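Zn-dependent hydrolase, glyoxylase (Echinicola vietnamensis, PDB 6T5K) probably hydrolyses beta-lactam antibiotics, carbapenems among them, to substituted beta-amino acids as a zinc-dependent class B metallo-beta-lactamase. Local coordinates at residues Thr99-Asp104 and Gly162-Asn167. Sequence-based numbering, arbitrary orientation.
With ZN (zinc ion), chain G; ZN (zinc ion), chain H.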
ATOM      1  N   THR A  99       0.801  -4.235  -3.787  1.00 14.13           N
ATOM      2  CA  THR A  99       1.258  -3.138  -4.632  1.00 14.62           C
ATOM      3  C   THR A  99       2.604  -3.383  -5.313  1.00 15.32           C
ATOM      4  O   THR A  99       2.992  -2.573  -6.168  1.00 15.11           O
ATOM      5  CB  THR A  99       1.227  -1.791  -3.890  1.00 15.57           C
ATOM      6  OG1 THR A  99       2.109  -1.791  -2.777  1.00 18.29           O
ATOM      7  CG2 THR A  99      -0.201  -1.430  -3.470  1.00 16.26           C
ATOM      8  N   HIS A 100       3.330  -4.426  -4.946  1.00 15.00           N
ATOM      9  CA  HIS A 100       4.404  -4.987  -5.767  1.00 14.79           C
ATOM     10  C   HIS A 100       4.694  -6.376  -5.219  1.00 14.54           C
ATOM     11  O   HIS A 100       4.028  -6.846  -4.290  1.00 14.82           O
ATOM     12  CB  HIS A 100       5.669  -4.115  -5.914  1.00 16.57           C
ATOM     13  CG  HIS A 100       6.395  -3.812  -4.640  1.00 16.78           C
ATOM     14  ND1 HIS A 100       6.015  -2.800  -3.788  1.00 17.92           N
ATOM     15  CD2 HIS A 100       7.530  -4.334  -4.115  1.00 15.73           C
ATOM     16  CE1 HIS A 100       6.849  -2.753  -2.761  1.00 16.06           C
ATOM     17  NE2 HIS A 100       7.783  -3.662  -2.942  1.00 15.72           N
ATOM     18  N   PHE A 101       5.670  -7.049  -5.806  1.00 15.35           N
ATOM     19  CA  PHE A 101       5.862  -8.471  -5.512  1.00 15.25           C
ATOM     20  C   PHE A 101       6.625  -8.776  -4.224  1.00 15.40           C
ATOM     21  O   PHE A 101       6.744  -9.952  -3.872  1.00 16.66           O
ATOM     22  CB  PHE A 101       6.551  -9.178  -6.689  1.00 16.29           C
ATOM     23  CG  PHE A 101       8.036  -8.935  -6.787  1.00 16.02           C
ATOM     24  CD1 PHE A 101       8.532  -7.835  -7.496  1.00 17.23           C
ATOM     25  CD2 PHE A 101       8.939  -9.828  -6.208  1.00 15.87           C
ATOM     26  CE1 PHE A 101       9.891  -7.628  -7.604  1.00 16.00           C
ATOM     27  CE2 PHE A 101      10.319  -9.627  -6.339  1.00 17.38           C
ATOM     28  CZ  PHE A 101      10.788  -8.514  -7.020  1.00 16.96           C
ATOM     29  N   HIS A 102       7.138  -7.778  -3.508  1.00 17.68           N
ATOM     30  CA  HIS A 102       7.946  -8.056  -2.325  1.00 18.00           C
ATOM     31  C   HIS A 102       7.078  -8.510  -1.134  1.00 20.57           C
ATOM     32  O   HIS A 102       5.866  -8.338  -1.101  1.00 19.72           O
ATOM     33  CB  HIS A 102       8.724  -6.816  -1.910  1.00 18.12           C
ATOM     34  CG  HIS A 102       9.881  -6.489  -2.792  1.00 17.50           C
ATOM     35  ND1 HIS A 102      10.445  -5.229  -2.830  1.00 16.34           N
ATOM     36  CD2 HIS A 102      10.607  -7.254  -3.640  1.00 18.17           C
ATOM     37  CE1 HIS A 102      11.467  -5.236  -3.663  1.00 17.82           C
ATOM     38  NE2 HIS A 102      11.583  -6.450  -4.172  1.00 18.82           N
ATOM     39  N   LEU A 103       7.740  -9.042  -0.106  1.00 21.96           N
ATOM     40  CA  LEU A 103       7.016  -9.652   1.021  1.00 21.27           C
ATOM     41  C   LEU A 103       6.292  -8.641   1.910  1.00 23.63           C
ATOM     42  O   LEU A 103       5.307  -9.012   2.563  1.00 23.20           O
ATOM     43  CB  LEU A 103       7.960 -10.557   1.813  1.00 24.27           C
ATOM     44  CG  LEU A 103       8.373 -11.830   1.060  1.00 23.18           C
ATOM     45  CD1 LEU A 103       9.471 -12.521   1.847  1.00 25.53           C
ATOM     46  CD2 LEU A 103       7.196 -12.790   0.871  1.00 26.24           C
ATOM     47  N   ASP A 104       6.715  -7.381   1.935  1.00 23.58           N
ATOM     48  CA  ASP A 104       5.974  -6.363   2.684  1.00 24.24           C
ATOM     49  C   ASP A 104       4.757  -5.850   1.917  1.00 23.22           C
ATOM     50  O   ASP A 104       4.149  -4.841   2.314  1.00 22.39           O
ATOM     51  CB  ASP A 104       6.886  -5.199   3.132  1.00 23.38           C
ATOM     52  CG  ASP A 104       7.628  -4.505   1.982  1.00 24.61           C
ATOM     53  OD1 ASP A 104       8.120  -5.223   1.071  1.00 25.33           O
ATOM     54  OD2 ASP A 104       7.757  -3.227   2.023  1.00 24.65           O
ATOM     55  N   GLY A 162       9.871   1.869 -10.685  1.00 14.39           N
ATOM     56  CA  GLY A 162      10.542   2.680  -9.696  1.00 14.58           C
ATOM     57  C   GLY A 162      11.218   1.818  -8.659  1.00 14.27           C
ATOM     58  O   GLY A 162      12.279   1.240  -8.893  1.00 16.05           O
ATOM     59  N   HIS A 163      10.580   1.720  -7.505  1.00 14.48           N
ATOM     60  CA  HIS A 163      11.061   0.819  -6.464  1.00 14.40           C
ATOM     61  C   HIS A 163      11.183  -0.605  -6.987  1.00 15.78           C
ATOM     62  O   HIS A 163      12.152  -1.314  -6.686  1.00 14.95           O
ATOM     63  CB  HIS A 163      10.083   0.858  -5.293  1.00 15.38           C
ATOM     64  CG  HIS A 163      10.359  -0.181  -4.267  1.00 15.40           C
ATOM     65  ND1 HIS A 163      11.452  -0.144  -3.424  1.00 16.38           N
ATOM     66  CD2 HIS A 163       9.687  -1.310  -3.959  1.00 16.19           C
ATOM     67  CE1 HIS A 163      11.431  -1.199  -2.630  1.00 17.18           C
ATOM     68  NE2 HIS A 163      10.371  -1.921  -2.933  1.00 15.88           N
ATOM     69  N   THR A 164      10.219  -1.030  -7.793  1.00 14.05           N
ATOM     70  CA  THR A 164      10.323  -2.265  -8.563  1.00 13.76           C
ATOM     71  C   THR A 164       9.735  -2.017  -9.951  1.00 13.15           C
ATOM     72  O   THR A 164       9.164  -0.953 -10.234  1.00 15.35           O
ATOM     73  CB  THR A 164       9.570  -3.441  -7.926  1.00 15.67           C
ATOM     74  OG1 THR A 164       8.200  -3.067  -7.759  1.00 15.96           O
ATOM     75  CG2 THR A 164      10.188  -3.846  -6.599  1.00 16.09           C
ATOM     76  N   GLN A 165       9.873  -3.006 -10.839  1.00 14.67           N
ATOM     77  CA  GLN A 165       9.307  -2.845 -12.169  1.00 15.00           C
ATOM     78  C   GLN A 165       7.791  -2.862 -12.172  1.00 14.48           C
ATOM     79  O   GLN A 165       7.181  -2.290 -13.086  1.00 16.52           O
ATOM     80  CB  GLN A 165       9.800  -3.920 -13.127  1.00 15.14           C
ATOM     81  CG  GLN A 165       9.507  -5.357 -12.702  1.00 16.76           C
ATOM     82  CD  GLN A 165       9.812  -6.336 -13.780  1.00 19.59           C
ATOM     83  OE1 GLN A 165      10.804  -7.047 -13.721  1.00 22.90           O
ATOM     84  NE2 GLN A 165       8.972  -6.388 -14.765  1.00 18.86           N
ATOM     85  N   ASP A 166       7.169  -3.499 -11.169  1.00 15.01           N
ATOM     86  CA  ASP A 166       5.743  -3.791 -11.148  1.00 13.82           C
ATOM     87  C   ASP A 166       4.954  -2.915 -10.175  1.00 14.00           C
ATOM     88  O   ASP A 166       3.754  -3.163  -9.999  1.00 15.69           O
ATOM     89  CB  ASP A 166       5.535  -5.261 -10.780  1.00 13.78           C
ATOM     90  CG  ASP A 166       6.097  -5.609  -9.394  1.00 15.35           C
ATOM     91  OD1 ASP A 166       7.199  -5.135  -9.039  1.00 15.55           O
ATOM     92  OD2 ASP A 166       5.421  -6.387  -8.668  1.00 15.31           O
ATOM     93  N   ASN A 167       5.599  -1.983  -9.514  1.00 15.06           N
ATOM     94  CA  ASN A 167       4.903  -1.248  -8.481  1.00 14.61           C
ATOM     95  C   ASN A 167       3.703  -0.432  -8.950  1.00 14.12           C
ATOM     96  O   ASN A 167       3.754   0.157  -9.967  1.00 15.36           O
ATOM     97  CB  ASN A 167       5.859  -0.469  -7.569  1.00 15.51           C
ATOM     98  CG  ASN A 167       6.818   0.461  -8.320  1.00 18.22           C
ATOM     99  OD1 ASN A 167       7.841   0.837  -7.819  1.00 25.41           O
ATOM    100  ND2 ASN A 167       6.442   0.838  -9.439  1.00 24.34           N
TER
HETATM  101 ZN    ZN G1206       9.621  -3.549  -2.025  0.97 18.36          ZN
HETATM  102 ZN    ZN H1207       8.995  -1.692   0.855  0.54 20.81          ZN
HETATM  103  O   HOH W   1       9.652  -3.459  -0.129  1.00 25.88           O
HETATM  104  O   HOH W   2      10.780  -0.373   0.265  1.00 33.97           O
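H100, H102 and H163 meet on one zinc ion: H100 through NE2 at 2.1 Å, H102 through ND1 and H163 through NE2. Water 1 completes the tetrahedral set, 1.9 Å from that metal, and bridges to the second zinc, where D104 OD2, C182, H223 and water 2 also bind. D104 OD1 accepts a hydrogen bond of 2.6 Å from water 1, which orients the bridging ligand. H102 uses its other ring nitrogen, NE2, on D196, so both ends of the imidazole are held and the carboxylate would probably strengthen its donation to zinc.

Among the rings, the edge of H163 is turned toward the face of H100 in an offset T-shaped pair, planes at 73°, with H163 CD2 over that face. T164 CG2 reaches H102 tip to tip, 3.5 Å from CE1, and also touches H100 CD2.

H100, H102 and D104 belong to the HxHxD motif of the metallo-beta-lactamase alpha-beta/beta-alpha sandwich, following strand 92-98; H163 comes from the loop between strands 152-157 and 169-172 of the other sheet.

Polar bonds shape that loop. T164 OG1 donates to D166 OD1 at 2.6 Å from above the carboxylate plane. Its chi1 of 57° sets the hydroxyl between backbone N and carbonyl carbon, turned to D166, and CG2 anti to that carbon, toward the H100 and H102 rings. T164 N gives a nearly straight bond (170°) to N167 OD1, approaching from well above the carbonyl plane. D166 OD2, also bonded to T125, lies 2.9 Å from F101 N, and its OD1 sits at the F101 ring edge, 3.4 Å from CD1. N167 CA makes a CA-H...O contact with T99 O at 3.3 Å.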